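Local coordinates for protein porphyranase B (Zobellia galactanivorans, PDB 3JUU) that cleaves the sulfated algal polysaccharide porphyran at beta-1,4 linkages between galactose and L-galactose-6-sulfate, releasing mostly a disaccharide, as a family GH16 glycoside hydrolase, at residues G53-A58 with V86-T91; S122-L127 with R239-T244; R140-D145 with A230-E235; Q152-A157 with P249-G254. All blocks are in the same frame, centred on the assembly; numbering follows the deposited sequence.

Contact 1: residues G53-A58 with V86-T91; sequences GWIGRA and VKNNKT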
# COMPACT_ATOMS: atom_id res chain seq x y z
N GLY A 53 -15.07 -2.54 -3.78
CA GLY A 53 -15.55 -1.48 -4.74
C GLY A 53 -14.59 -1.38 -5.96
O GLY A 53 -15.04 -1.24 -7.08
N TRP A 54 -13.28 -1.44 -5.74
CA TRP A 54 -12.35 -1.18 -6.85
C TRP A 54 -11.94 -2.49 -7.53
O TRP A 54 -11.28 -3.33 -6.92
CB TRP A 54 -11.16 -0.38 -6.31
CG TRP A 54 -10.19 0.07 -7.37
CD1 TRP A 54 -10.48 0.36 -8.68
CD2 TRP A 54 -8.76 0.27 -7.19
NE1 TRP A 54 -9.28 0.74 -9.33
CE2 TRP A 54 -8.23 0.66 -8.42
CE3 TRP A 54 -7.89 0.15 -6.08
CZ2 TRP A 54 -6.86 0.97 -8.59
CZ3 TRP A 54 -6.57 0.44 -6.24
CH2 TRP A 54 -6.05 0.86 -7.46
N ILE A 55 -12.37 -2.68 -8.77
CA ILE A 55 -12.04 -3.94 -9.45
C ILE A 55 -10.64 -3.95 -10.08
O ILE A 55 -10.17 -5.01 -10.50
CB ILE A 55 -13.12 -4.28 -10.57
CG1 ILE A 55 -12.97 -3.34 -11.75
CG2 ILE A 55 -14.54 -4.27 -9.88
CD1 ILE A 55 -13.87 -3.76 -12.94
N GLY A 56 -9.97 -2.79 -10.14
CA GLY A 56 -8.71 -2.65 -10.86
C GLY A 56 -8.71 -1.54 -11.85
O GLY A 56 -9.78 -1.21 -12.45
N ARG A 57 -7.56 -0.90 -12.02
CA ARG A 57 -7.45 0.11 -13.06
C ARG A 57 -7.16 -0.63 -14.36
O ARG A 57 -6.18 -1.39 -14.44
CB ARG A 57 -6.32 1.10 -12.76
CG ARG A 57 -6.09 2.19 -13.82
CD ARG A 57 -5.00 3.19 -13.36
NE ARG A 57 -5.23 3.75 -11.99
CZ ARG A 57 -4.61 3.38 -10.87
NH1 ARG A 57 -3.68 2.40 -10.84
NH2 ARG A 57 -4.91 3.99 -9.73
N ALA A 58 -7.95 -0.37 -15.41
CA ALA A 58 -7.65 -1.16 -16.63
C ALA A 58 -6.21 -0.82 -17.12
O ALA A 58 -5.78 0.32 -17.09
CB ALA A 58 -8.69 -0.89 -17.74
N VAL A 86 -13.82 -7.82 -20.32
CA VAL A 86 -14.31 -6.47 -20.45
C VAL A 86 -15.20 -6.13 -19.27
O VAL A 86 -16.16 -6.86 -19.01
CB VAL A 86 -15.07 -6.25 -21.80
CG1 VAL A 86 -15.69 -4.86 -21.87
CG2 VAL A 86 -14.15 -6.46 -22.99
N LYS A 87 -14.86 -5.09 -18.52
CA LYS A 87 -15.67 -4.66 -17.41
C LYS A 87 -15.77 -3.11 -17.45
O LYS A 87 -14.75 -2.44 -17.68
CB LYS A 87 -15.09 -5.20 -16.08
CG LYS A 87 -15.49 -6.69 -15.84
CD LYS A 87 -14.86 -7.24 -14.60
CE LYS A 87 -15.03 -8.76 -14.43
NZ LYS A 87 -16.44 -9.10 -14.06
N ASN A 88 -16.98 -2.54 -17.25
CA ASN A 88 -17.17 -1.10 -17.31
C ASN A 88 -16.67 -0.50 -18.62
O ASN A 88 -16.09 0.57 -18.67
CB ASN A 88 -16.50 -0.37 -16.11
CG ASN A 88 -17.13 -0.78 -14.75
OD1 ASN A 88 -18.36 -1.01 -14.67
ND2 ASN A 88 -16.31 -0.92 -13.73
N ASN A 89 -16.93 -1.22 -19.70
CA ASN A 89 -16.52 -0.83 -21.05
C ASN A 89 -15.06 -0.66 -21.26
O ASN A 89 -14.66 -0.01 -22.24
CB ASN A 89 -17.26 0.44 -21.57
CG ASN A 89 -18.80 0.23 -21.59
OD1 ASN A 89 -19.29 -0.85 -21.93
ND2 ASN A 89 -19.54 1.24 -21.18
N LYS A 90 -14.26 -1.26 -20.39
CA LYS A 90 -12.80 -1.25 -20.63
C LYS A 90 -12.24 -2.70 -20.72
O LYS A 90 -12.72 -3.63 -20.04
CB LYS A 90 -12.12 -0.49 -19.49
CG LYS A 90 -12.52 0.95 -19.45
CD LYS A 90 -11.70 1.74 -18.49
CE LYS A 90 -11.82 3.25 -18.85
NZ LYS A 90 -11.16 4.23 -17.88
N THR A 91 -11.19 -2.86 -21.53
CA THR A 91 -10.57 -4.18 -21.68
C THR A 91 -9.43 -4.36 -20.63
O THR A 91 -8.51 -3.52 -20.53
CB THR A 91 -10.02 -4.30 -23.12
OG1 THR A 91 -11.15 -4.40 -24.03
CG2 THR A 91 -9.19 -5.61 -23.28
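Lys90 N donates to Lys87 O over 3.0 Å, and the return bond from Lys87 N to Lys90 O has the same length; this pair closes the hairpin whose lysines meet Ala58 and Ile55. The turn between them is type I', with Asn88 and Asn89 both at positive phi, and it links strand 73-87 to strand 90-101. Across the contact itself no hydrogen bond forms. On the loop side carbon atoms of Ile55 and Ala58 do the touching, against lysine methylenes, the Asn88 amide nitrogen and the Thr91 carbonyl. Ile55 CD1 approaches Lys87 CB at 3.7 Å and also meets Asn88 ND2, at 3.8 Å, the side chains crossing obliquely. Its CG1 takes the crowded position between the backbone N and the carbonyl carbon (chi1 72°), and CD1, anti at chi2 (172°), extends from there to reach Lys87 CB. Further along, the methyl of Ala58 sits 3.9 Å from Lys90 CB and 3.8 Å from Thr91 O, a backbone carbonyl. Segment 53-58 belongs to the loop between strands 47-48 and 60-62, which carries the probable substrate-binding residues Trp54 and Arg57. Arg57 points away from the hairpin; its NH1 makes a salt bridge with Glu243 OE1, and Trp54 CZ2 lies 3.6 Å above its guanidinium plane. Tyr92 OH donates a hydrogen bond to Gly56 O, and its side chain touches Ile55, Ala58 and Lys87. With no hydrogen bond across it, this small contact rests on van der Waals packing, while polar links of the loop go to Tyr92, Glu243 and Thr244.

Contact 2: residues S122-L127 with R239-T244; sequences SSTFWL and RMVVET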
# COMPACT_ATOMS: atom_id res chain seq x y z
N SER A 122 2.47 -2.58 -10.06
CA SER A 122 2.88 -1.99 -8.81
C SER A 122 3.09 -2.99 -7.67
O SER A 122 2.68 -4.21 -7.75
CB SER A 122 1.78 -0.97 -8.40
OG SER A 122 0.65 -1.68 -7.86
N SER A 123 3.75 -2.52 -6.62
CA SER A 123 3.76 -3.20 -5.31
C SER A 123 3.55 -2.12 -4.24
O SER A 123 4.33 -1.18 -4.23
CB SER A 123 5.13 -3.81 -5.08
OG SER A 123 5.38 -4.84 -6.02
N THR A 124 2.45 -2.19 -3.47
CA THR A 124 2.05 -1.03 -2.69
C THR A 124 1.61 -1.40 -1.30
O THR A 124 1.20 -2.59 -1.02
CB THR A 124 0.88 -0.27 -3.38
OG1 THR A 124 -0.32 -1.07 -3.35
CG2 THR A 124 1.21 0.09 -4.89
N PHE A 125 1.64 -0.41 -0.43
CA PHE A 125 1.17 -0.60 0.94
C PHE A 125 0.66 0.80 1.37
O PHE A 125 1.46 1.77 1.27
CB PHE A 125 2.38 -0.96 1.81
CG PHE A 125 2.04 -1.16 3.28
CD1 PHE A 125 0.95 -1.98 3.67
CD2 PHE A 125 2.80 -0.52 4.29
CE1 PHE A 125 0.67 -2.17 5.05
CE2 PHE A 125 2.53 -0.71 5.67
CZ PHE A 125 1.45 -1.49 6.07
N TRP A 126 -0.61 0.90 1.76
CA TRP A 126 -1.25 2.23 1.92
C TRP A 126 -2.51 2.16 2.78
O TRP A 126 -2.96 1.03 3.12
CB TRP A 126 -1.47 2.96 0.58
CG TRP A 126 -2.19 2.16 -0.54
CD1 TRP A 126 -1.65 1.09 -1.22
CD2 TRP A 126 -3.51 2.35 -1.05
NE1 TRP A 126 -2.57 0.64 -2.17
CE2 TRP A 126 -3.71 1.40 -2.09
CE3 TRP A 126 -4.54 3.30 -0.79
CZ2 TRP A 126 -4.93 1.26 -2.81
CZ3 TRP A 126 -5.75 3.22 -1.54
CH2 TRP A 126 -5.93 2.20 -2.57
N LEU A 127 -3.06 3.35 3.08
CA LEU A 127 -4.27 3.47 3.92
C LEU A 127 -5.18 4.37 3.16
O LEU A 127 -4.72 5.34 2.54
CB LEU A 127 -3.89 4.22 5.26
CG LEU A 127 -3.14 3.28 6.25
CD1 LEU A 127 -2.20 4.01 7.26
CD2 LEU A 127 -4.20 2.47 7.01
N ARG A 239 -4.37 -1.34 2.72
CA ARG A 239 -4.40 -1.82 1.34
C ARG A 239 -3.03 -2.41 1.00
O ARG A 239 -1.99 -1.75 1.21
CB ARG A 239 -4.60 -0.67 0.36
CG ARG A 239 -5.94 0.07 0.52
CD ARG A 239 -7.10 -0.78 -0.16
NE ARG A 239 -8.38 -0.10 -0.01
CZ ARG A 239 -9.25 -0.31 0.98
NH1 ARG A 239 -8.95 -1.07 1.99
NH2 ARG A 239 -10.44 0.31 0.92
N MET A 240 -3.03 -3.61 0.38
CA MET A 240 -1.82 -4.14 -0.26
C MET A 240 -2.29 -4.52 -1.69
O MET A 240 -3.15 -5.43 -1.87
CB MET A 240 -1.31 -5.40 0.51
CG MET A 240 -0.68 -5.07 1.92
SD MET A 240 -2.09 -5.09 3.16
CE MET A 240 -2.43 -6.83 3.45
N VAL A 241 -1.76 -3.83 -2.69
CA VAL A 241 -2.40 -3.86 -4.02
C VAL A 241 -1.31 -3.95 -5.05
O VAL A 241 -0.24 -3.28 -4.96
CB VAL A 241 -3.30 -2.60 -4.26
CG1 VAL A 241 -3.74 -2.46 -5.76
CG2 VAL A 241 -4.55 -2.66 -3.29
N VAL A 242 -1.61 -4.71 -6.10
CA VAL A 242 -0.67 -4.88 -7.22
C VAL A 242 -1.53 -4.55 -8.44
O VAL A 242 -2.53 -5.25 -8.71
CB VAL A 242 -0.16 -6.37 -7.28
CG1 VAL A 242 0.57 -6.62 -8.67
CG2 VAL A 242 0.81 -6.65 -6.09
N GLU A 243 -1.21 -3.47 -9.15
CA GLU A 243 -2.16 -2.90 -10.14
C GLU A 243 -1.39 -2.49 -11.40
O GLU A 243 -0.14 -2.51 -11.39
CB GLU A 243 -2.78 -1.63 -9.55
CG GLU A 243 -1.84 -0.43 -9.59
CD GLU A 243 -1.97 0.40 -8.33
OE1 GLU A 243 -2.70 1.43 -8.39
OE2 GLU A 243 -1.34 0.05 -7.30
N THR A 244 -2.09 -2.02 -12.43
CA THR A 244 -1.37 -1.29 -13.52
C THR A 244 -1.59 0.23 -13.25
O THR A 244 -2.70 0.67 -12.89
CB THR A 244 -1.97 -1.69 -14.90
OG1 THR A 244 -3.41 -1.62 -14.78
CG2 THR A 244 -1.56 -3.18 -15.26
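Arg239 pairs with Trp126 as an antiparallel hydrogen-bonded pair, joining strands 237-242 and 122-128 in the jelly-roll beta-sandwich of family GH16. Arg239 N reaches Trp126 O at 2.8 Å, and Trp126 N returns to Arg239 O at 3.0 Å. On the same face of the sheet, Arg239 CB sits over the indole, 3.4 Å from the centroid of the five-membered ring and 13° off its normal, a CH-pi contact. Trp126 CG stands between its backbone N and carbonyl carbon (chi1 51°), which brings the ring in beside Arg239 with one face on CB. The far end of Arg239 forms a salt bridge with Glu130. Replacing Trp126 by alanine would probably leave Arg239 CB and CG without the ring they pack on, and Thr124 OG1 without the weak bond from NE1. Met240 points to the other face, where its CG lies at the edge of the Phe125 ring, near its plane and 3.9 Å from CD1. Val241 places its CB at the indole edge, and its O accepts from Thr124 OG1 over 2.7 Å. Val242 CG1 lies 3.3 Å from Ser122 O. At Glu243, a probable substrate-binding residue, the regular strand has ended, yet Ser122 still holds it: Ser122 N donates to Glu243 O, and Ser122 OG accepts from Glu243 N at 2.9 Å. The same hydroxyl donates to the carboxylate, whose OE1 is bound to Arg57, and so is likely to help fix it. This bond, from Ser122 OG to Glu243 OE2, is 2.7 Å long and meets the oxygen on the anti side, 17° out of the carboxylate plane.

Contact 3: residues R140-D145 with A230-E235; sequences RTTELD and ADFDIE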
# COMPACT_ATOMS: atom_id res chain seq x y z
N ARG A 140 -15.18 13.14 2.19
CA ARG A 140 -13.96 13.52 1.44
C ARG A 140 -12.99 12.34 1.60
O ARG A 140 -13.12 11.54 2.50
CB ARG A 140 -13.30 14.78 2.04
CG ARG A 140 -12.85 14.57 3.48
CD ARG A 140 -12.56 15.95 4.14
NE ARG A 140 -12.27 15.82 5.57
CZ ARG A 140 -11.08 15.60 6.14
NH1 ARG A 140 -9.97 15.49 5.45
NH2 ARG A 140 -11.00 15.47 7.46
N THR A 141 -12.03 12.25 0.67
CA THR A 141 -11.05 11.17 0.65
C THR A 141 -9.76 11.63 1.30
O THR A 141 -9.28 12.74 1.00
CB THR A 141 -10.75 10.79 -0.79
OG1 THR A 141 -11.98 10.29 -1.34
CG2 THR A 141 -9.68 9.65 -0.85
N THR A 142 -9.16 10.75 2.08
CA THR A 142 -7.85 10.96 2.62
C THR A 142 -7.15 9.63 2.29
O THR A 142 -7.64 8.57 2.57
CB THR A 142 -7.84 11.17 4.19
OG1 THR A 142 -8.44 10.04 4.86
CG2 THR A 142 -8.56 12.40 4.59
N GLU A 143 -6.00 9.72 1.62
CA GLU A 143 -5.22 8.53 1.26
C GLU A 143 -3.82 8.76 1.73
O GLU A 143 -3.23 9.80 1.45
CB GLU A 143 -5.24 8.37 -0.29
CG GLU A 143 -4.37 7.16 -0.77
CD GLU A 143 -4.37 7.07 -2.31
OE1 GLU A 143 -5.20 7.74 -2.99
OE2 GLU A 143 -3.51 6.33 -2.83
N LEU A 144 -3.27 7.76 2.44
CA LEU A 144 -1.90 7.81 2.99
C LEU A 144 -1.11 6.62 2.36
O LEU A 144 -1.26 5.47 2.72
CB LEU A 144 -2.00 7.70 4.56
CG LEU A 144 -0.76 8.16 5.38
CD1 LEU A 144 -1.00 7.92 6.86
CD2 LEU A 144 0.55 7.47 4.90
N ASP A 145 -0.27 6.94 1.38
CA ASP A 145 0.57 5.93 0.68
C ASP A 145 1.92 5.75 1.37
O ASP A 145 2.72 6.69 1.48
CB ASP A 145 0.77 6.39 -0.77
CG ASP A 145 -0.57 6.60 -1.46
OD1 ASP A 145 -1.36 5.61 -1.54
OD2 ASP A 145 -0.88 7.74 -1.84
N ALA A 230 -4.77 17.92 4.08
CA ALA A 230 -6.01 18.20 4.86
C ALA A 230 -5.91 17.36 6.10
O ALA A 230 -5.10 16.40 6.17
CB ALA A 230 -7.29 17.83 4.04
N ASP A 231 -6.71 17.67 7.13
CA ASP A 231 -6.67 16.81 8.34
C ASP A 231 -6.93 15.30 8.04
O ASP A 231 -7.95 14.91 7.44
CB ASP A 231 -7.78 17.21 9.26
CG ASP A 231 -7.58 18.58 9.92
OD1 ASP A 231 -6.41 19.03 10.00
OD2 ASP A 231 -8.63 19.15 10.35
N PHE A 232 -6.03 14.45 8.50
CA PHE A 232 -6.24 12.99 8.41
C PHE A 232 -6.81 12.51 9.76
O PHE A 232 -6.10 11.89 10.54
CB PHE A 232 -4.90 12.31 8.07
CG PHE A 232 -4.57 12.32 6.56
CD1 PHE A 232 -5.18 13.23 5.67
CD2 PHE A 232 -3.65 11.40 6.05
CE1 PHE A 232 -4.87 13.27 4.27
CE2 PHE A 232 -3.35 11.42 4.62
CZ PHE A 232 -4.01 12.33 3.72
N ASP A 233 -8.10 12.84 10.04
CA ASP A 233 -8.67 12.45 11.31
C ASP A 233 -9.85 11.50 11.08
O ASP A 233 -10.77 11.43 11.94
CB ASP A 233 -9.10 13.68 12.09
CG ASP A 233 -10.01 14.59 11.29
OD1 ASP A 233 -10.32 14.30 10.12
OD2 ASP A 233 -10.33 15.70 11.80
N ILE A 234 -9.86 10.83 9.90
CA ILE A 234 -10.99 9.91 9.51
C ILE A 234 -10.42 8.49 9.55
O ILE A 234 -9.28 8.27 9.13
CB ILE A 234 -11.62 10.21 8.07
CG1 ILE A 234 -12.05 11.70 7.93
CG2 ILE A 234 -12.88 9.30 7.86
CD1 ILE A 234 -12.17 12.21 6.57
N GLU A 235 -11.22 7.54 10.04
CA GLU A 235 -10.82 6.11 10.07
C GLU A 235 -10.32 5.64 8.71
O GLU A 235 -10.92 5.96 7.66
CB GLU A 235 -12.08 5.23 10.45
CG GLU A 235 -11.69 3.79 10.75
CD GLU A 235 -12.94 2.95 11.11
OE1 GLU A 235 -14.04 3.50 11.03
OE2 GLU A 235 -12.82 1.76 11.33
O HOH W 1 -7.93 10.30 7.74
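Thr142, on strand 141-145, lies nearest Phe232 of the irregular segment 230-235, with 6.3 Å between their CA atoms; the directions of 140-144 and 230-234 are 92° apart. Thr142 CB sits over one face of the Phe232 ring, 3.9 Å from its centroid, in a CH-pi contact. Leu144 CB comes 4.0 Å from Phe232 CE2. The strand bears the ExDxxE signature of family GH16, with Glu143 as the probable nucleophile; its side chain points away from this loop and is paired with Arg174. Just before the strand, the Arg140 chain runs extended from CG to NE (chi2 -165°), which carries the guanidinium out to the loop. There it grips one backbone oxygen end-on: NH1 reaches Asp231 O at 2.9 Å and NH2 reaches it at 3.1 Å, the oxygen lying 2° out of the guanidinium plane. NH2 also forms a 3.0 Å salt bridge with Asp233 OD1. Ile234 CD1 packs over a guanidinium face, 3.5 Å above the plane, and Tyr182 adds a cation-pi contact. A leucine in place of Arg140 would probably leave Asp231 O without the two guanidinium donors and Asp233 without its charged mate. One water bridges the segments, bonded to Thr142 OG1 and accepting from Ile234 N at 2.9 Å.

Contact 4: residues Q152-A157 with P249-G254; sequences QITNDA and PVPKDG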
# COMPACT_ATOMS: atom_id res chain seq x y z
N GLN A 152 9.65 -2.63 -13.06
CA GLN A 152 10.19 -2.47 -14.41
C GLN A 152 9.63 -1.18 -14.94
O GLN A 152 8.42 -1.02 -15.04
CB GLN A 152 9.72 -3.67 -15.34
CG GLN A 152 10.25 -3.45 -16.76
CD GLN A 152 9.86 -4.62 -17.71
OE1 GLN A 152 9.58 -5.71 -17.25
NE2 GLN A 152 9.83 -4.36 -19.01
N ILE A 153 10.50 -0.22 -15.26
CA ILE A 153 10.02 1.11 -15.63
C ILE A 153 9.87 1.10 -17.18
O ILE A 153 10.82 0.72 -17.92
CB ILE A 153 11.06 2.17 -15.18
CG1 ILE A 153 11.01 2.36 -13.61
CG2 ILE A 153 10.73 3.50 -15.87
CD1 ILE A 153 12.35 2.78 -13.18
N THR A 154 8.67 1.40 -17.67
CA THR A 154 8.33 1.29 -19.08
C THR A 154 7.99 2.65 -19.72
O THR A 154 7.62 2.72 -20.86
CB THR A 154 7.12 0.30 -19.31
OG1 THR A 154 5.96 0.75 -18.58
CG2 THR A 154 7.49 -1.09 -18.86
N ASN A 155 8.13 3.70 -18.96
CA ASN A 155 7.88 5.07 -19.43
C ASN A 155 9.24 5.75 -19.26
O ASN A 155 9.85 5.58 -18.22
CB ASN A 155 6.91 5.70 -18.48
CG ASN A 155 6.44 7.08 -18.92
OD1 ASN A 155 7.11 7.74 -19.73
ND2 ASN A 155 5.31 7.54 -18.34
N ASP A 156 9.75 6.50 -20.24
CA ASP A 156 11.06 7.18 -20.02
C ASP A 156 10.95 8.60 -19.44
O ASP A 156 11.94 9.34 -19.40
CB ASP A 156 11.92 7.19 -21.30
CG ASP A 156 11.25 7.91 -22.45
OD1 ASP A 156 11.82 7.85 -23.57
OD2 ASP A 156 10.17 8.53 -22.23
N ALA A 157 9.77 8.98 -18.97
CA ALA A 157 9.59 10.27 -18.26
C ALA A 157 10.63 10.44 -17.14
O ALA A 157 10.85 9.51 -16.32
CB ALA A 157 8.16 10.36 -17.69
N PRO A 249 3.09 1.79 -18.80
CA PRO A 249 2.32 0.94 -19.67
C PRO A 249 2.89 -0.48 -19.90
O PRO A 249 3.98 -0.82 -19.42
CB PRO A 249 2.30 1.72 -21.03
CG PRO A 249 3.51 2.64 -20.95
CD PRO A 249 3.69 2.94 -19.52
N VAL A 250 2.14 -1.26 -20.66
CA VAL A 250 2.48 -2.67 -20.82
C VAL A 250 3.71 -2.76 -21.77
O VAL A 250 3.74 -2.07 -22.79
CB VAL A 250 1.30 -3.39 -21.55
CG1 VAL A 250 1.67 -4.92 -21.75
CG2 VAL A 250 -0.01 -3.28 -20.72
N PRO A 251 4.76 -3.55 -21.43
CA PRO A 251 5.94 -3.69 -22.33
C PRO A 251 5.62 -4.54 -23.56
O PRO A 251 4.62 -5.26 -23.58
CB PRO A 251 6.97 -4.49 -21.48
CG PRO A 251 6.38 -4.62 -20.09
CD PRO A 251 4.89 -4.32 -20.17
N LYS A 252 6.49 -4.54 -24.54
CA LYS A 252 6.15 -5.12 -25.86
C LYS A 252 5.99 -6.64 -25.81
O LYS A 252 5.42 -7.25 -26.74
CB LYS A 252 7.29 -4.73 -26.86
CG LYS A 252 7.14 -3.27 -27.35
CD LYS A 252 8.32 -2.86 -28.23
CE LYS A 252 8.25 -1.34 -28.54
NZ LYS A 252 8.75 -1.02 -29.96
N ASP A 253 6.58 -7.29 -24.81
CA ASP A 253 6.47 -8.74 -24.68
C ASP A 253 5.26 -9.14 -23.78
O ASP A 253 5.07 -10.30 -23.49
CB ASP A 253 7.77 -9.40 -24.17
CG ASP A 253 8.11 -9.01 -22.70
OD1 ASP A 253 7.44 -8.13 -22.09
OD2 ASP A 253 9.05 -9.58 -22.14
N GLY A 254 4.49 -8.14 -23.32
CA GLY A 254 3.40 -8.33 -22.36
C GLY A 254 3.79 -8.19 -20.88
O GLY A 254 2.91 -8.09 -20.02
O HOH W 2 9.57 -6.66 -20.81
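Thr154 and Pro249 bring two irregular loops together, their CA atoms 6.0 Å apart, and the second segment then folds into a type I turn from Pro251 to Gly254. One direct hydrogen bond joins the loops: Thr154 OG1 donates to Pro249 O over 2.7 Å, at a C=O...donor angle of 128° and with the donor tilted 16° from the carbonyl plane. The same hydroxyl lies 3.3 Å from Pro249 CD, so the proline is touched at both its carbonyl and its ring. OG1 reaches these atoms from a position between the backbone N and the carbonyl carbon (chi1 59°), while CG2 stays near Pro249 O and also meets Pro251 CG at 3.9 Å. Pro251 CG is also approached by Gln152 NE2, at 3.6 Å, from a side chain fully extended to its amide. These loops belong to the periphery of the GH16 jelly roll: the first comes after strand 141-150 in the chain, the second after strand 237-242. Pro251 further rests on Phe120. Gln152 NE2 then donates to a water at 2.9 Å, and that water donates to Asp253 OD1 at 2.9 Å, a bridge to the turn; Asp253 OD1 also accepts from Gly255 N. The first loop is shaped in its own right by an Asx turn, in which Ala157 N reaches Asn155 OD1 at 3.0 Å with the donor well above the carbonyl plane. The other branch of the Asn155 amide, ND2, donates to Trp247 O.

From the N terminus, contact 1 comes first and closes the loop from 53-58 to the hairpin 86-91, finishing before any other begins. Contact 2 then opens at 122-127 and closes at 239-244, enclosing contact 3 (140-145 with 230-235) as a nested loop. Contact 4 opens within both, at 152-157, and closes after them at 249-254, so it crosses each. Contacts 2 and 3 share neighbouring strands, 122-128 and 141-150, joined at Leu127 N and Leu144 O. Contacts 1 and 2 touch through the Arg57 salt bridge to Glu243, bringing the loop to the strand end, whereas contact 4 ties peripheral loops, its nearest atoms about 17 Å from those of contact 3.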